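Local atomic coordinates of pyruvate kinase 1 (Trypanosoma brucei brucei, PDB entry 4KCT), a protein that catalyses transfer of the phosphoryl group from phosphoenolpyruvate to ADP, giving pyruvate and ATP, and also has an intrinsic activity that decarboxylates oxaloacetate. Residues A[127-132]-A[185-190]; A[112-117]-A[158-163]; A[40-45]-A[66-71]. All blocks are in the same frame, centred on the assembly; numbering follows the deposited sequence.

Interaction 1 of 3, residues A[127-132]-A[185-190]; sequences IDYPQL and VDLPAV
With CG set opposite the backbone N (chi1 -178°), Tyr129 extends its phenol toward residues 185-190 and delivers the hydroxyl to their main chain. Val185 turns CG1 into the same trans position (chi1 164°), which brings that methyl against the phenol from an oblique direction. The only direct hydrogen bond of the contact runs from Asp186 N to Tyr129 OH, 2.8 Å long and nearly straight at 171°, so a side-chain hydroxyl satisfies a backbone amide of the 185-190 loop. Close beside it, Asp186 O lies in the plane of the ring at its edge, 3.6 Å from Tyr129 CE1. A water donates to this same Asp186 O and makes a weak bond with Tyr129 OH. The apolar part of the ring is held by two methyls: Val185 CG1 lies 4.0 Å from Tyr129 CE1, and Leu187 CD2 meets the ring near its plane, 4.0 Å from Tyr129 CD1. In the backbone, Leu132 N bonds to Tyr129 O and closes a type I turn from Tyr129 to Leu132, from which Gln131 N sits above one ring face, offset toward the rim. Ile90 touches both Tyr129 and Leu187. Joined here are a loop following an edge strand of the mixed sheet and the loop that leads back into helix 192-204, at the junction between the B domain and the TIM barrel of pyruvate kinase.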
# COMPACT_ATOMS: atom_id res chain seq x y z
N ILE A 127 7.90 -26.52 48.80
CA ILE A 127 8.37 -25.67 47.69
C ILE A 127 8.88 -24.36 48.28
O ILE A 127 8.26 -23.82 49.20
CB ILE A 127 7.22 -25.42 46.68
CG1 ILE A 127 6.93 -26.69 45.88
CG2 ILE A 127 7.56 -24.28 45.72
CD1 ILE A 127 5.69 -26.59 44.99
N ASP A 128 10.08 -23.93 47.88
CA ASP A 128 10.82 -22.89 48.61
C ASP A 128 10.46 -21.47 48.16
O ASP A 128 11.30 -20.58 48.22
CB ASP A 128 12.34 -23.12 48.51
CG ASP A 128 12.89 -22.92 47.07
OD1 ASP A 128 12.16 -22.42 46.19
OD2 ASP A 128 14.06 -23.25 46.84
N TYR A 129 9.20 -21.24 47.80
CA TYR A 129 8.72 -19.88 47.45
C TYR A 129 7.58 -19.45 48.37
O TYR A 129 6.50 -20.00 48.29
CB TYR A 129 8.22 -19.88 45.98
CG TYR A 129 7.74 -18.54 45.51
CD1 TYR A 129 8.62 -17.46 45.44
CD2 TYR A 129 6.39 -18.31 45.24
CE1 TYR A 129 8.18 -16.21 45.06
CE2 TYR A 129 5.94 -17.05 44.85
CZ TYR A 129 6.84 -16.02 44.73
OH TYR A 129 6.43 -14.78 44.37
N PRO A 130 7.86 -18.51 49.31
CA PRO A 130 6.94 -18.25 50.43
C PRO A 130 5.60 -17.69 50.02
O PRO A 130 4.62 -17.94 50.67
CB PRO A 130 7.69 -17.22 51.29
CG PRO A 130 9.13 -17.51 51.03
CD PRO A 130 9.23 -18.06 49.62
N GLN A 131 5.56 -16.98 48.89
CA GLN A 131 4.31 -16.42 48.40
C GLN A 131 3.46 -17.39 47.59
O GLN A 131 2.53 -16.98 46.89
CB GLN A 131 4.58 -15.16 47.59
CG GLN A 131 5.07 -13.99 48.44
CD GLN A 131 3.97 -13.45 49.31
OE1 GLN A 131 2.81 -13.35 48.88
NE2 GLN A 131 4.28 -13.21 50.58
N LEU A 132 3.79 -18.68 47.63
CA LEU A 132 3.14 -19.66 46.75
C LEU A 132 1.59 -19.57 46.79
O LEU A 132 0.94 -19.60 45.75
CB LEU A 132 3.59 -21.09 47.08
CG LEU A 132 2.93 -22.22 46.28
CD1 LEU A 132 3.41 -22.17 44.83
CD2 LEU A 132 3.24 -23.57 46.90
N VAL A 185 5.46 -13.97 39.91
CA VAL A 185 6.45 -14.43 40.87
C VAL A 185 7.36 -13.26 41.23
O VAL A 185 7.73 -12.46 40.35
CB VAL A 185 7.28 -15.56 40.26
CG1 VAL A 185 8.55 -15.79 41.07
CG2 VAL A 185 6.44 -16.83 40.16
N ASP A 186 7.64 -13.10 42.52
CA ASP A 186 8.44 -11.98 43.01
C ASP A 186 9.74 -12.49 43.65
O ASP A 186 9.73 -12.97 44.79
CB ASP A 186 7.63 -11.16 44.02
CG ASP A 186 8.36 -9.90 44.49
OD1 ASP A 186 7.82 -9.18 45.37
OD2 ASP A 186 9.48 -9.63 43.98
N LEU A 187 10.80 -12.53 42.86
CA LEU A 187 12.12 -12.97 43.30
C LEU A 187 13.11 -11.91 42.85
O LEU A 187 12.86 -11.22 41.86
CB LEU A 187 12.48 -14.33 42.65
CG LEU A 187 11.74 -15.55 43.21
CD1 LEU A 187 11.98 -16.78 42.33
CD2 LEU A 187 12.17 -15.82 44.66
N PRO A 188 14.21 -11.74 43.62
CA PRO A 188 15.22 -10.72 43.27
C PRO A 188 15.75 -10.96 41.85
O PRO A 188 15.83 -12.10 41.43
CB PRO A 188 16.34 -10.96 44.29
CG PRO A 188 15.71 -11.76 45.39
CD PRO A 188 14.66 -12.60 44.73
N ALA A 189 16.17 -9.90 41.17
CA ALA A 189 16.77 -10.03 39.84
C ALA A 189 18.14 -10.65 39.97
O ALA A 189 18.57 -11.41 39.11
CB ALA A 189 16.87 -8.67 39.17
N VAL A 190 18.84 -10.32 41.05
CA VAL A 190 20.20 -10.80 41.22
C VAL A 190 20.31 -11.58 42.55
O VAL A 190 20.17 -11.02 43.62
CB VAL A 190 21.22 -9.61 41.17
CG1 VAL A 190 20.83 -8.53 42.14
CG2 VAL A 190 22.64 -10.07 41.43
O HOH W 1 7.69 -13.07 47.00

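Interaction 2 of 3, residues A[112-117]-A[158-163]; sequences TDPAYE and DDRTLK
Thr112 N donates to Arg160 O across the contact, a 2.9 Å bond. Arg160 O also bonds with Thr111 OG1, so two groups from consecutive residues hold this one carbonyl. A more tenuous polar link is a water that donates to Asp159 O and accepts a weak bond from Thr112 OG1. The charged pairing is of another kind. Bends at chi2 and chi3 (-139° and -82°) fold the Arg160 chain across the 112-117 segment, stacking its guanidinium on the carboxylate of Asp113 with the planes 22° apart. Asp113 OD1 is 3.4 Å from Arg160 NH1 but well out of the guanidinium plane, so no N-H points at it and the attraction is one of charge alone. Residues 158-163 form the type I turn that joins strands 149-158 and 161-166 of the mixed B-domain sheet and the start of the second; residues 112-117 follow strand 107-111, its antiparallel neighbour. An Asx turn marks each segment. In one, Asp113 OD1 takes Ala115 N at 3.0 Å from above the carboxylate plane; in the other, Asp158 OD1 receives Arg160 N and the hydroxyl of Thr161 on its anti and syn sides respectively. Van der Waals contact completes the interface. Asp113 CA lies 3.8 Å above the centre of the guanidinium, Pro114 CD is 3.6 Å from Arg160 NH2, and Thr112 OG1 approaches Arg160 CB at 3.4 Å.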
# COMPACT_ATOMS: atom_id res chain seq x y z
N THR A 112 4.70 -24.36 51.85
CA THR A 112 5.82 -23.44 51.96
C THR A 112 6.34 -23.40 53.42
O THR A 112 7.20 -22.60 53.77
CB THR A 112 5.42 -22.02 51.50
OG1 THR A 112 4.32 -21.56 52.31
CG2 THR A 112 4.96 -22.06 50.04
N ASP A 113 5.81 -24.29 54.26
CA ASP A 113 6.32 -24.49 55.64
C ASP A 113 7.68 -25.19 55.61
O ASP A 113 7.75 -26.35 55.27
CB ASP A 113 5.33 -25.33 56.44
CG ASP A 113 5.69 -25.43 57.93
OD1 ASP A 113 6.83 -25.11 58.31
OD2 ASP A 113 4.83 -25.87 58.70
N PRO A 114 8.75 -24.47 55.98
CA PRO A 114 10.10 -25.02 55.83
C PRO A 114 10.39 -26.17 56.82
O PRO A 114 11.35 -26.91 56.60
CB PRO A 114 11.01 -23.80 56.10
CG PRO A 114 10.17 -22.86 56.90
CD PRO A 114 8.76 -23.06 56.42
N ALA A 115 9.44 -26.46 57.72
CA ALA A 115 9.56 -27.69 58.53
C ALA A 115 9.66 -28.93 57.62
O ALA A 115 10.29 -29.92 57.98
CB ALA A 115 8.39 -27.84 59.48
N TYR A 116 9.03 -28.86 56.44
CA TYR A 116 8.89 -30.02 55.57
C TYR A 116 10.00 -30.10 54.51
O TYR A 116 9.98 -30.99 53.64
CB TYR A 116 7.50 -30.05 54.91
CG TYR A 116 6.40 -30.36 55.89
CD1 TYR A 116 6.10 -31.67 56.22
CD2 TYR A 116 5.79 -29.34 56.62
CE1 TYR A 116 5.18 -31.96 57.23
CE2 TYR A 116 4.88 -29.62 57.63
CZ TYR A 116 4.57 -30.93 57.91
OH TYR A 116 3.62 -31.21 58.87
N GLU A 117 10.96 -29.19 54.59
CA GLU A 117 11.94 -29.02 53.52
C GLU A 117 12.70 -30.31 53.22
O GLU A 117 13.06 -30.59 52.05
CB GLU A 117 12.92 -27.90 53.90
CG GLU A 117 14.08 -27.77 52.95
CD GLU A 117 15.07 -26.71 53.39
OE1 GLU A 117 14.91 -26.17 54.52
OE2 GLU A 117 16.00 -26.42 52.62
N ASP A 158 -4.47 -23.89 54.03
CA ASP A 158 -4.21 -22.77 54.95
C ASP A 158 -3.22 -21.85 54.25
O ASP A 158 -3.00 -21.99 53.05
CB ASP A 158 -3.65 -23.27 56.29
CG ASP A 158 -2.40 -24.13 56.12
OD1 ASP A 158 -1.51 -23.78 55.31
OD2 ASP A 158 -2.28 -25.12 56.86
N ASP A 159 -2.71 -20.83 54.93
CA ASP A 159 -1.97 -19.80 54.20
C ASP A 159 -0.61 -20.29 53.72
O ASP A 159 0.06 -19.61 52.95
CB ASP A 159 -1.82 -18.50 55.01
CG ASP A 159 -1.06 -18.71 56.28
OD1 ASP A 159 -1.08 -19.85 56.79
OD2 ASP A 159 -0.46 -17.73 56.79
N ARG A 160 -0.25 -21.52 54.08
CA ARG A 160 1.00 -22.10 53.58
C ARG A 160 0.88 -23.42 52.81
O ARG A 160 1.89 -24.06 52.52
CB ARG A 160 1.99 -22.25 54.72
CG ARG A 160 2.20 -20.95 55.49
CD ARG A 160 3.66 -20.76 55.83
NE ARG A 160 3.99 -21.52 57.01
CZ ARG A 160 5.14 -21.43 57.66
NH1 ARG A 160 5.29 -22.11 58.78
NH2 ARG A 160 6.15 -20.70 57.18
N THR A 161 -0.35 -23.83 52.48
CA THR A 161 -0.55 -25.20 51.98
C THR A 161 -1.62 -25.29 50.90
O THR A 161 -2.75 -24.82 51.08
CB THR A 161 -0.89 -26.18 53.12
OG1 THR A 161 -0.05 -25.89 54.25
CG2 THR A 161 -0.67 -27.65 52.67
N LEU A 162 -1.26 -25.90 49.78
CA LEU A 162 -2.19 -26.18 48.71
C LEU A 162 -2.38 -27.68 48.58
O LEU A 162 -1.41 -28.45 48.66
CB LEU A 162 -1.68 -25.59 47.39
CG LEU A 162 -1.45 -24.07 47.41
CD1 LEU A 162 -0.82 -23.62 46.10
CD2 LEU A 162 -2.77 -23.35 47.65
N LYS A 163 -3.61 -28.11 48.36
CA LYS A 163 -3.88 -29.47 48.00
C LYS A 163 -3.96 -29.57 46.47
O LYS A 163 -4.64 -28.76 45.83
CB LYS A 163 -5.21 -29.92 48.63
CG LYS A 163 -5.57 -31.36 48.34
CD LYS A 163 -6.72 -31.83 49.23
CE LYS A 163 -7.98 -32.08 48.42
NZ LYS A 163 -8.90 -30.90 48.41
O HOH W 2 2.28 -19.61 50.59

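Interaction 3 of 3, residues A[40-45]-A[66-71]; sequences NLMKSG and NNVRAA
The backbones of Met42, in the last turn of helix 35-44, and Ala71, about a turn before the end of helix 58-75, come nearest at 8.2 Å between their CA atoms, a separation bridged by one long side chain. Met42 points toward the other helix. Its CG lies on the far side of CB from the carbonyl carbon (chi1 -72°), and beyond CG the chain is fully extended, with chi2 166° and chi3 -170°, which carries sulfur and methyl straight across the gap. The terminal CE does most of the touching. It lies 3.8 Å from Ala71 CB and 4.1 Å from Val68 CG1, fitting between side chains one helical turn apart, and it also comes within 3.5 Å of the backbone carbonyl Val68 O. The sulfur follows behind, with Met42 SD 3.9 Å from Ala71 CB. The small side chain of Ala71 lets the thioether come close to the helix backbone. Around this meeting point, Ala72 and Leu75 of helix 58-75 also touch Met42, as do Leu77 and Ile79 from the loop that follows. Just beyond Met42 the first helix ends at Gly45, whose positive phi and two weak bonds back into the last turn, to Leu41 O and Met42 O, make a Schellman motif. In that turn Asn40 O accepts both Ser44 N and Ser44 OG, which reach it from opposite faces of its plane; Ser44 OG also bonds with Gln345 of helix 340-356. The two helices are neighbours on the outside of the TIM barrel, following its first and second strands. No hydrogen bond or charge pair crosses between these segments, and all three touching residues are buried, so their cohesion probably rests on dispersion and on keeping the thioether away from water.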
# COMPACT_ATOMS: atom_id res chain seq x y z
N ASN A 40 38.43 -23.67 15.66
CA ASN A 40 37.55 -24.28 14.69
C ASN A 40 36.12 -23.71 14.75
O ASN A 40 35.46 -23.57 13.72
CB ASN A 40 37.53 -25.79 14.86
CG ASN A 40 38.82 -26.43 14.36
OD1 ASN A 40 39.49 -25.88 13.51
ND2 ASN A 40 39.16 -27.58 14.91
N LEU A 41 35.62 -23.50 15.96
CA LEU A 41 34.30 -22.88 16.12
C LEU A 41 34.27 -21.50 15.45
O LEU A 41 33.29 -21.13 14.82
CB LEU A 41 33.95 -22.73 17.59
CG LEU A 41 33.08 -23.77 18.30
CD1 LEU A 41 32.38 -23.15 19.52
CD2 LEU A 41 32.06 -24.43 17.37
N MET A 42 35.31 -20.71 15.69
CA MET A 42 35.40 -19.38 15.10
C MET A 42 35.46 -19.46 13.57
O MET A 42 34.73 -18.76 12.87
CB MET A 42 36.63 -18.65 15.63
CG MET A 42 36.46 -18.23 17.08
SD MET A 42 38.02 -17.74 17.84
CE MET A 42 37.47 -17.61 19.56
N LYS A 43 36.29 -20.36 13.05
CA LYS A 43 36.35 -20.54 11.60
C LYS A 43 35.02 -21.00 11.06
O LYS A 43 34.64 -20.65 9.97
CB LYS A 43 37.43 -21.55 11.22
CG LYS A 43 38.83 -21.02 11.40
CD LYS A 43 39.82 -22.17 11.38
CE LYS A 43 41.23 -21.69 11.16
NZ LYS A 43 42.12 -22.87 10.95
N SER A 44 34.28 -21.76 11.86
CA SER A 44 32.99 -22.27 11.41
C SER A 44 31.89 -21.20 11.40
O SER A 44 30.86 -21.36 10.71
CB SER A 44 32.55 -23.46 12.28
OG SER A 44 33.45 -24.55 12.13
N GLY A 45 32.08 -20.15 12.21
CA GLY A 45 31.14 -19.02 12.22
C GLY A 45 30.65 -18.51 13.57
O GLY A 45 29.78 -17.63 13.64
N ASN A 66 40.06 -17.36 28.93
CA ASN A 66 41.44 -17.34 28.47
C ASN A 66 41.60 -17.99 27.11
O ASN A 66 42.36 -17.51 26.24
CB ASN A 66 42.38 -18.01 29.48
CG ASN A 66 42.46 -17.25 30.79
OD1 ASN A 66 42.02 -16.10 30.89
ND2 ASN A 66 42.94 -17.91 31.83
N ASN A 67 40.93 -19.13 26.93
CA ASN A 67 41.05 -19.87 25.69
C ASN A 67 40.40 -19.14 24.52
O ASN A 67 40.92 -19.19 23.39
CB ASN A 67 40.50 -21.31 25.84
CG ASN A 67 41.40 -22.19 26.69
OD1 ASN A 67 42.40 -21.73 27.18
ND2 ASN A 67 41.00 -23.44 26.93
N VAL A 68 39.27 -18.48 24.77
CA VAL A 68 38.57 -17.72 23.72
C VAL A 68 39.47 -16.58 23.24
O VAL A 68 39.71 -16.42 22.04
CB VAL A 68 37.23 -17.12 24.21
CG1 VAL A 68 36.73 -16.04 23.23
CG2 VAL A 68 36.17 -18.21 24.37
N ARG A 69 40.09 -15.88 24.19
CA ARG A 69 41.00 -14.79 23.84
C ARG A 69 42.26 -15.24 23.09
O ARG A 69 42.65 -14.64 22.09
CB ARG A 69 41.34 -13.95 25.07
CG ARG A 69 40.15 -13.13 25.52
CD ARG A 69 40.34 -12.56 26.91
NE ARG A 69 39.20 -11.72 27.24
CZ ARG A 69 38.95 -11.24 28.45
NH1 ARG A 69 39.76 -11.55 29.46
NH2 ARG A 69 37.85 -10.52 28.66
N ALA A 70 42.83 -16.36 23.51
CA ALA A 70 43.99 -16.93 22.80
C ALA A 70 43.62 -17.40 21.38
O ALA A 70 44.35 -17.15 20.42
CB ALA A 70 44.58 -18.07 23.59
N ALA A 71 42.48 -18.07 21.24
CA ALA A 71 42.02 -18.52 19.93
C ALA A 71 41.73 -17.31 19.02
O ALA A 71 42.15 -17.28 17.85
CB ALA A 71 40.77 -19.39 20.08

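How the interactions relate
Interactions 1 and 2 adjoin in and beside the B domain, on the same side of the chain's centre, their centres 14 Å apart and their segments alternating along the sequence. Thr112 links them: its methyl CG2 packs 3.4 Å from Leu132 CB and also against Tyr129 O. Interaction 3 belongs to the barrel and comes earlier in the chain; its centre is 38 Å from that of interaction 1 and 49 Å from that of interaction 2. In interaction 1 the Leu187 side chain is about 13 Å from the magnesium ion, which Glu241 and Asp265 bind beside the pyruvate pocket. The contacts thus sample the B domain, its junction with the barrel, and the barrel's helical outside.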